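Local coordinates for cytochrome c-550-like protein (Thermosynechococcus elongatus, PDB 4LJI) that probably carries electrons as a low-potential heme c protein and can partially replace cytochrome c-550 of photosystem II, at residues S81-Q86 with E112-L117. Numbering follows the deposited sequence. Where two conformers were deposited one is given.
Sequences SLVAFQ and EQLETL. With HEC (heme c), chain C.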
loop_
_atom_site.group_PDB
_atom_site.type_symbol
_atom_site.label_atom_id
_atom_site.label_comp_id
_atom_site.label_asym_id
_atom_site.label_seq_id
_atom_site.Cartn_x
_atom_site.Cartn_y
_atom_site.Cartn_z
ATOM N N SER A 81 20.182 5.882 -8.519
ATOM C CA SER A 81 19.260 5.580 -9.613
ATOM C C SER A 81 17.843 5.315 -9.098
ATOM O O SER A 81 16.897 5.671 -9.749
ATOM C CB SER A 81 19.766 4.408 -10.480
ATOM O OG SER A 81 19.988 3.233 -9.720
ATOM N N LEU A 82 17.722 4.731 -7.913
ATOM C CA LEU A 82 16.370 4.432 -7.361
ATOM C C LEU A 82 15.740 5.748 -6.862
ATOM O O LEU A 82 14.556 5.988 -7.060
ATOM C CB LEU A 82 16.434 3.395 -6.243
ATOM C CG LEU A 82 16.636 1.979 -6.760
ATOM C CD1 LEU A 82 16.993 1.077 -5.601
ATOM C CD2 LEU A 82 15.367 1.551 -7.404
ATOM N N VAL A 83 16.540 6.607 -6.249
ATOM C CA VAL A 83 16.015 7.899 -5.794
ATOM C C VAL A 83 15.523 8.729 -6.997
ATOM O O VAL A 83 14.373 9.240 -6.992
ATOM C CB VAL A 83 17.083 8.680 -4.974
ATOM C CG1 VAL A 83 16.637 10.126 -4.697
ATOM C CG2 VAL A 83 17.334 7.919 -3.687
ATOM N N ALA A 84 16.338 8.800 -8.045
ATOM C CA ALA A 84 15.983 9.584 -9.226
ATOM C C ALA A 84 14.740 9.017 -9.881
ATOM O O ALA A 84 13.991 9.749 -10.517
ATOM C CB ALA A 84 17.087 9.608 -10.204
ATOM N N PHE A 85 14.541 7.716 -9.722
ATOM C CA PHE A 85 13.378 7.071 -10.308
ATOM C C PHE A 85 12.159 7.516 -9.530
ATOM O O PHE A 85 11.160 7.940 -10.105
ATOM C CB PHE A 85 13.482 5.541 -10.292
ATOM C CG PHE A 85 12.245 4.874 -10.772
ATOM C CD1 PHE A 85 11.999 4.743 -12.138
ATOM C CD2 PHE A 85 11.313 4.418 -9.857
ATOM C CE1 PHE A 85 10.821 4.144 -12.577
ATOM C CE2 PHE A 85 10.142 3.815 -10.275
ATOM C CZ PHE A 85 9.907 3.677 -11.655
ATOM N N GLN A 86 12.263 7.479 -8.213
ATOM C CA GLN A 86 11.086 7.743 -7.403
ATOM C C GLN A 86 10.652 9.202 -7.487
ATOM O O GLN A 86 9.474 9.527 -7.312
ATOM C CB GLN A 86 11.280 7.285 -5.965
ATOM C CG GLN A 86 9.990 6.589 -5.478
ATOM C CD GLN A 86 9.634 5.419 -6.347
ATOM O OE1 GLN A 86 10.471 4.579 -6.624
ATOM N NE2 GLN A 86 8.376 5.344 -6.783
ATOM N N GLU A 112 17.051 11.934 2.378
ATOM C CA GLU A 112 17.565 10.883 3.248
ATOM C C GLU A 112 16.548 9.758 3.440
ATOM O O GLU A 112 16.901 8.578 3.452
ATOM C CB GLU A 112 17.957 11.446 4.608
ATOM C CG GLU A 112 19.210 12.330 4.572
ATOM C CD GLU A 112 18.864 13.806 4.541
ATOM O OE1 GLU A 112 17.805 14.151 3.964
ATOM O OE2 GLU A 112 19.656 14.621 5.096
ATOM N N GLN A 113 15.293 10.140 3.621
ATOM C CA GLN A 113 14.226 9.133 3.749
ATOM C C GLN A 113 14.152 8.255 2.510
ATOM O O GLN A 113 14.107 7.013 2.614
ATOM C CB GLN A 113 12.862 9.771 3.966
ATOM C CG GLN A 113 12.622 10.281 5.361
ATOM C CD GLN A 113 11.302 10.995 5.463
ATOM O OE1 GLN A 113 11.006 11.913 4.697
ATOM N NE2 GLN A 113 10.483 10.555 6.398
ATOM N N LEU A 114 14.127 8.881 1.339
ATOM C CA LEU A 114 14.084 8.144 0.079
ATOM C C LEU A 114 15.338 7.290 -0.118
ATOM O O LEU A 114 15.243 6.187 -0.690
ATOM C CB LEU A 114 13.910 9.112 -1.077
ATOM C CG LEU A 114 13.178 8.580 -2.278
ATOM C CD1 LEU A 114 11.766 8.136 -1.834
ATOM C CD2 LEU A 114 13.081 9.622 -3.336
ATOM N N GLU A 115 16.504 7.753 0.345
ATOM C CA GLU A 115 17.697 6.919 0.360
ATOM C C GLU A 115 17.500 5.648 1.157
ATOM O O GLU A 115 17.923 4.593 0.718
ATOM C CB GLU A 115 18.906 7.687 0.940
ATOM C CG GLU A 115 19.546 8.644 -0.026
ATOM C CD GLU A 115 20.608 9.489 0.620
ATOM O OE1 GLU A 115 21.217 10.301 -0.101
ATOM O OE2 GLU A 115 20.822 9.332 1.843
ATOM N N THR A 116 16.888 5.750 2.330
ATOM C CA THR A 116 16.716 4.554 3.142
ATOM C C THR A 116 15.710 3.592 2.500
ATOM O O THR A 116 15.865 2.393 2.653
ATOM C CB THR A 116 16.265 4.875 4.567
ATOM O OG1 THR A 116 14.920 5.372 4.526
ATOM C CG2 THR A 116 17.204 5.884 5.233
ATOM N N LEU A 117 14.704 4.123 1.795
ATOM C CA LEU A 117 13.724 3.279 1.079
ATOM C C LEU A 117 14.436 2.599 -0.093
ATOM O O LEU A 117 14.277 1.394 -0.313
ATOM C CB LEU A 117 12.517 4.114 0.626
ATOM C CG LEU A 117 11.458 3.575 -0.334
ATOM C CD1 LEU A 117 10.880 2.273 0.239
ATOM C CD2 LEU A 117 10.344 4.613 -0.509
HETATM FE FE HEC C . 6.327 1.315 -8.172
HETATM C CHA HEC C . 7.851 0.303 -11.100
HETATM C CHB HEC C . 9.403 1.590 -6.637
HETATM C CHC HEC C . 4.817 2.641 -5.284
HETATM C CHD HEC C . 3.293 0.597 -9.436
HETATM N NA HEC C . 8.225 0.969 -8.705
HETATM C C1A HEC C . 8.625 0.601 -9.990
HETATM C C2A HEC C . 10.070 0.488 -9.993
HETATM C C3A HEC C . 10.484 0.840 -8.746
HETATM C C4A HEC C . 9.378 1.179 -7.956
HETATM C CMA HEC C . 11.915 0.908 -8.278
HETATM C CAA HEC C . 10.968 0.052 -11.153
HETATM C CBA HEC C . 11.078 -1.493 -11.212
HETATM C CGA HEC C . 11.965 -2.009 -12.318
HETATM O O1A HEC C . 12.634 -1.232 -13.056
HETATM O O2A HEC C . 12.050 -3.267 -12.502
HETATM N NB HEC C . 6.967 1.976 -6.299
HETATM C C1B HEC C . 8.261 2.035 -5.931
HETATM C C2B HEC C . 8.336 2.543 -4.618
HETATM C C3B HEC C . 7.072 2.890 -4.208
HETATM C C4B HEC C . 6.197 2.481 -5.319
HETATM C CMB HEC C . 9.616 2.765 -3.843
HETATM C CAB HEC C . 6.648 3.464 -2.908
HETATM C CBB HEC C . 7.110 4.759 -2.739
HETATM N NC HEC C . 4.403 1.567 -7.475
HETATM C C1C HEC C . 4.018 2.147 -6.295
HETATM C C2C HEC C . 2.630 1.995 -6.194
HETATM C C3C HEC C . 2.180 1.427 -7.358
HETATM C C4C HEC C . 3.304 1.160 -8.187
HETATM C CMC HEC C . 1.786 2.442 -5.008
HETATM C CAC HEC C . 0.754 1.061 -7.630
HETATM C CBC HEC C . -0.209 2.008 -7.681
HETATM N ND HEC C . 5.720 0.590 -9.903
HETATM C C1D HEC C . 4.430 0.433 -10.236
HETATM C C2D HEC C . 4.329 -0.004 -11.628
HETATM C C3D HEC C . 5.588 -0.106 -12.098
HETATM C C4D HEC C . 6.459 0.258 -10.991
HETATM C CMD HEC C . 3.046 -0.307 -12.378
HETATM C CAD HEC C . 5.989 -0.492 -13.496
HETATM C CBD HEC C . 6.310 0.821 -14.240
HETATM C CGD HEC C . 6.588 0.960 -15.725
HETATM O O1D HEC C . 7.288 0.136 -16.373
HETATM O O2D HEC C . 6.115 1.965 -16.312
#
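V83 and L114 meet where two helices of the cytochrome c fold, 79-87 and the long 111-127, pack beside the heme pocket, a worked example of how one residue, Q86, can join helix packing to the porphyrin. The axes of the two segments approach to 9.2 Å at 116°, so contact is confined to a few side chains. CG1 of V83, anti to its own backbone N at chi1 170°, lies 3.8 Å from L114 CD2, while the other branch, CG2, rests against the backbone of 112-117, 4.1 Å from E115 N. L114 CD2 also lies 3.9 Å from V83 O, and Q86 comes up beside it.

Q86 shows its double duty along its length. Its CB packs against L114 CD2 at 4.0 Å; CG leaves L114 CD2 and heads toward the heme methyl CMB; the bend at chi2 (58°) then brings the amide over the porphyrin, with CD 3.6 Å from C2B. At the tip OE1 stands 3.2 Å from the meso carbon CHB and also lies in the plane of the F85 ring, at its edge, whereas NE2 passes near C1B and is hydrogen-bonded to R102 O. This last bond fixes the rotation of the amide next to C101, the axial ligand of the heme iron. With an alanine here, R102 O would probably lose this donor and a gap would be likely to open over the heme beside C101.

From the same helix, the F85 ring meets pyrrole A obliquely and L82 CD2 touches its methyl CMA; from the other helix L117 CD2 lies 3.9 Å from heme CMB, the methyl that Q86 OE1 also touches.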